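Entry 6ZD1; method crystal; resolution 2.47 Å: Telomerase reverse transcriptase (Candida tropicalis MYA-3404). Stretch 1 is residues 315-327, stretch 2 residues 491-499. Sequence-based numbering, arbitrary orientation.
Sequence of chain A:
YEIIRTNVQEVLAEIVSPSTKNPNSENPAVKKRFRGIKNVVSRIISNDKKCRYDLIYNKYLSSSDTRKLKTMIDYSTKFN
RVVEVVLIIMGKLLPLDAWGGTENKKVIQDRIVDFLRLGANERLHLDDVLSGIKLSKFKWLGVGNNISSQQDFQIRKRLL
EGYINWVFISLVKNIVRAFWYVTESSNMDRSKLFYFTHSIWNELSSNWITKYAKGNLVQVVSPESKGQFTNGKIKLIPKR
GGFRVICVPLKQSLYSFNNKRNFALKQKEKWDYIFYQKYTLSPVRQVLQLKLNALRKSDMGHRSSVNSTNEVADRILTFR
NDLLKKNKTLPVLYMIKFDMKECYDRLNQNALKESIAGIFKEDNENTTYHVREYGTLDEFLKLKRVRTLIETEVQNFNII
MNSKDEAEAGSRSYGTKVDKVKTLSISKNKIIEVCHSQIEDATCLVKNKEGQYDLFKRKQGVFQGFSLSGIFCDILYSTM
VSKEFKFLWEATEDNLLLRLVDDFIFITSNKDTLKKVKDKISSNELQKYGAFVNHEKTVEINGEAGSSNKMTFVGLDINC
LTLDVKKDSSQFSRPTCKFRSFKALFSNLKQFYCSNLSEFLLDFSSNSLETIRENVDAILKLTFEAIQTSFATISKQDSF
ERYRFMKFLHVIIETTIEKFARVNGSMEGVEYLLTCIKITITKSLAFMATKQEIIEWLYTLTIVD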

# COMPACT_ATOMS: atom_id res chain seq x y z
N ARG A 315 19.20 13.16 -8.87
CA ARG A 315 20.07 12.91 -10.01
C ARG A 315 19.96 14.03 -11.04
O ARG A 315 20.95 14.34 -11.73
CB ARG A 315 19.75 11.55 -10.64
CG ARG A 315 20.04 10.36 -9.73
CD ARG A 315 21.47 9.84 -9.87
NE ARG A 315 21.58 8.81 -10.91
CZ ARG A 315 22.17 9.00 -12.09
NH1 ARG A 315 22.72 10.17 -12.38
NH2 ARG A 315 22.22 8.01 -12.97
N ILE A 316 18.79 14.67 -11.15
CA ILE A 316 18.64 15.82 -12.02
C ILE A 316 19.29 17.06 -11.42
O ILE A 316 19.96 17.83 -12.12
CB ILE A 316 17.15 16.05 -12.33
CG1 ILE A 316 16.58 14.87 -13.11
CG2 ILE A 316 16.95 17.34 -13.12
CD1 ILE A 316 15.08 14.92 -13.27
N LEU A 317 19.10 17.28 -10.12
CA LEU A 317 19.74 18.41 -9.45
C LEU A 317 21.26 18.29 -9.48
O LEU A 317 21.96 19.30 -9.63
CB LEU A 317 19.24 18.52 -8.01
CG LEU A 317 17.77 18.93 -7.85
CD1 LEU A 317 17.43 19.09 -6.38
CD2 LEU A 317 17.48 20.21 -8.61
N THR A 318 21.78 17.08 -9.30
CA THR A 318 23.21 16.87 -9.47
C THR A 318 23.62 17.07 -10.93
O THR A 318 24.68 17.66 -11.21
CB THR A 318 23.60 15.47 -8.98
OG1 THR A 318 23.25 15.35 -7.59
CG2 THR A 318 25.10 15.23 -9.14
N PHE A 319 22.79 16.62 -11.86
CA PHE A 319 23.05 16.87 -13.28
C PHE A 319 23.07 18.37 -13.56
O PHE A 319 23.96 18.86 -14.27
CB PHE A 319 21.98 16.17 -14.13
CG PHE A 319 22.22 16.25 -15.61
CD1 PHE A 319 23.25 15.54 -16.21
CD2 PHE A 319 21.37 17.00 -16.42
CE1 PHE A 319 23.46 15.61 -17.57
CE2 PHE A 319 21.57 17.06 -17.78
CZ PHE A 319 22.61 16.37 -18.36
N ARG A 320 22.13 19.12 -12.99
CA ARG A 320 22.13 20.56 -13.17
C ARG A 320 23.37 21.19 -12.56
O ARG A 320 24.05 22.01 -13.20
CB ARG A 320 20.87 21.17 -12.54
CG ARG A 320 20.80 22.68 -12.63
CD ARG A 320 19.82 23.22 -11.62
NE ARG A 320 20.28 22.98 -10.26
CZ ARG A 320 19.59 23.30 -9.17
NH1 ARG A 320 18.40 23.86 -9.28
NH2 ARG A 320 20.10 23.04 -7.97
N ASN A 321 23.71 20.79 -11.33
CA ASN A 321 24.84 21.39 -10.63
C ASN A 321 26.16 21.07 -11.33
O ASN A 321 27.02 21.94 -11.48
CB ASN A 321 24.88 20.92 -9.18
CG ASN A 321 23.73 21.48 -8.36
OD1 ASN A 321 23.08 22.45 -8.76
ND2 ASN A 321 23.47 20.86 -7.21
N ASP A 322 26.35 19.81 -11.74
CA ASP A 322 27.57 19.46 -12.45
C ASP A 322 27.68 20.18 -13.78
O ASP A 322 28.79 20.51 -14.22
CB ASP A 322 27.65 17.94 -12.64
CG ASP A 322 27.84 17.20 -11.32
OD1 ASP A 322 28.06 17.87 -10.29
OD2 ASP A 322 27.77 15.95 -11.32
N LEU A 323 26.55 20.47 -14.43
CA LEU A 323 26.60 21.27 -15.65
C LEU A 323 27.03 22.70 -15.36
O LEU A 323 27.82 23.28 -16.11
CB LEU A 323 25.23 21.26 -16.34
CG LEU A 323 24.96 20.04 -17.22
CD1 LEU A 323 23.56 20.12 -17.81
CD2 LEU A 323 26.01 19.95 -18.31
N LEU A 324 26.55 23.27 -14.25
CA LEU A 324 26.94 24.64 -13.90
C LEU A 324 28.41 24.74 -13.54
O LEU A 324 28.96 25.84 -13.54
CB LEU A 324 26.09 25.15 -12.74
CG LEU A 324 24.61 25.34 -13.05
CD1 LEU A 324 23.89 25.85 -11.82
CD2 LEU A 324 24.44 26.30 -14.21
N LYS A 325 29.06 23.61 -13.23
CA LYS A 325 30.49 23.62 -12.94
C LYS A 325 31.34 23.27 -14.15
O LYS A 325 32.50 23.68 -14.21
CB LYS A 325 30.81 22.61 -11.82
CG LYS A 325 29.97 22.74 -10.55
CD LYS A 325 30.11 21.49 -9.67
CE LYS A 325 29.21 21.55 -8.44
NZ LYS A 325 29.56 22.66 -7.50
N LYS A 326 30.77 22.57 -15.13
CA LYS A 326 31.56 22.05 -16.24
C LYS A 326 31.82 23.12 -17.29
O LYS A 326 32.95 23.26 -17.78
CB LYS A 326 30.85 20.85 -16.85
CG LYS A 326 31.73 20.02 -17.76
CD LYS A 326 31.12 18.64 -17.94
CE LYS A 326 30.83 18.00 -16.58
NZ LYS A 326 32.04 17.94 -15.72
N ASN A 327 30.79 23.89 -17.65
CA ASN A 327 30.94 24.99 -18.59
C ASN A 327 30.47 26.32 -18.02
O ASN A 327 30.40 27.31 -18.76
CB ASN A 327 30.21 24.69 -19.90
CG ASN A 327 28.84 24.10 -19.68
OD1 ASN A 327 28.27 24.22 -18.61
ND2 ASN A 327 28.31 23.44 -20.71
N ALA A 491 29.89 9.48 -22.04
CA ALA A 491 29.72 10.92 -22.14
C ALA A 491 28.65 11.40 -21.17
O ALA A 491 27.76 12.19 -21.51
CB ALA A 491 29.39 11.33 -23.57
N THR A 492 28.71 10.90 -19.92
CA THR A 492 27.74 11.26 -18.90
C THR A 492 27.70 12.76 -18.62
O THR A 492 26.69 13.26 -18.11
CB THR A 492 28.05 10.50 -17.60
OG1 THR A 492 28.30 9.12 -17.90
CG2 THR A 492 26.89 10.60 -16.61
N GLU A 493 28.76 13.48 -18.96
CA GLU A 493 28.82 14.92 -18.75
C GLU A 493 27.77 15.69 -19.55
O GLU A 493 27.53 16.86 -19.25
CB GLU A 493 30.21 15.44 -19.09
CG GLU A 493 31.33 14.83 -18.28
CD GLU A 493 32.69 15.39 -18.65
OE1 GLU A 493 32.79 16.02 -19.72
OE2 GLU A 493 33.64 15.20 -17.87
N ASP A 494 27.16 15.06 -20.55
CA ASP A 494 26.28 15.76 -21.49
C ASP A 494 24.86 15.22 -21.55
O ASP A 494 24.00 15.90 -22.11
CB ASP A 494 26.88 15.72 -22.91
CG ASP A 494 27.97 16.76 -23.11
OD1 ASP A 494 27.63 17.93 -23.37
OD2 ASP A 494 29.16 16.40 -23.00
N ASN A 495 24.59 14.03 -21.02
CA ASN A 495 23.26 13.46 -21.10
C ASN A 495 23.00 12.59 -19.88
O ASN A 495 23.93 12.07 -19.26
CB ASN A 495 23.07 12.65 -22.39
CG ASN A 495 24.29 11.85 -22.75
OD1 ASN A 495 25.06 12.24 -23.63
ND2 ASN A 495 24.49 10.73 -22.07
N LEU A 496 21.72 12.44 -19.54
CA LEU A 496 21.29 11.76 -18.33
C LEU A 496 20.02 10.97 -18.60
O LEU A 496 19.03 11.54 -19.08
CB LEU A 496 21.05 12.75 -17.19
CG LEU A 496 20.33 12.20 -15.97
CD1 LEU A 496 21.25 11.25 -15.21
CD2 LEU A 496 19.84 13.32 -15.06
N LEU A 497 20.04 9.67 -18.31
CA LEU A 497 18.88 8.80 -18.42
C LEU A 497 18.52 8.25 -17.05
O LEU A 497 19.40 7.80 -16.30
CB LEU A 497 19.14 7.64 -19.39
CG LEU A 497 18.00 6.65 -19.62
CD1 LEU A 497 16.83 7.31 -20.34
CD2 LEU A 497 18.48 5.42 -20.38
N LEU A 498 17.23 8.27 -16.73
CA LEU A 498 16.72 7.82 -15.44
C LEU A 498 15.51 6.92 -15.67
O LEU A 498 14.74 7.13 -16.61
CB LEU A 498 16.32 9.00 -14.55
CG LEU A 498 17.42 9.97 -14.13
CD1 LEU A 498 16.81 11.06 -13.28
CD2 LEU A 498 18.50 9.23 -13.37
N ARG A 499 15.37 5.90 -14.82
CA ARG A 499 14.28 4.95 -14.91
C ARG A 499 13.59 4.84 -13.56
O ARG A 499 14.25 4.67 -12.53
CB ARG A 499 14.77 3.57 -15.39
CG ARG A 499 13.64 2.59 -15.65
CD ARG A 499 14.16 1.24 -16.13
NE ARG A 499 14.89 0.53 -15.09
CZ ARG A 499 14.32 -0.14 -14.10
NH1 ARG A 499 12.99 -0.19 -14.01
NH2 ARG A 499 15.06 -0.75 -13.19

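Helix 315-326 packs against strand 495-499 and the turn before it. The two run nearly antiparallel, at 174°, and their axes approach to 9.9 Å. The contact buries 492 Å², summed over both sides.

Apolar side chains pack at the strand. Leu-496 and Leu-498 both point toward the helix, as alternate residues of a strand do, while Leu-497 between them points away. Ile-316 CG1 lies 3.8 Å from Leu-498 CD1 and 4.1 Å from Leu-496 CD2, so one side chain touches both leucines.

Phe-319 makes a CH-pi contact. Leu-496 CB sits 3.8 Å from the centroid of the Phe-319 ring and 17° off its normal, over the face. The ring edge meets backbone carbonyls: Thr-492 O is 4.0 Å from Phe-319 CE1, and Asp-494 O is 4.0 Å from Phe-319 CZ. Leu-323 CD2 likewise lies 3.6 Å from the backbone Glu-493 O.

Arg-315 folds back, with chi1, chi2 and chi3 all m. Arg-315 NH1 approaches Leu-496 CD1 at 3.4 Å, and Leu-498 CD2 lies over one guanidinium face. NH2 is hydrogen-bonded elsewhere in the structure.

No hydrogen bond crosses the contact. One long salt bridge does, with Lys-326 NZ 3.8 Å from Glu-493 OE2. The aliphatic parts also pack, Lys-326 CD lying 3.5 Å from Glu-493 CB. Both residues are exposed.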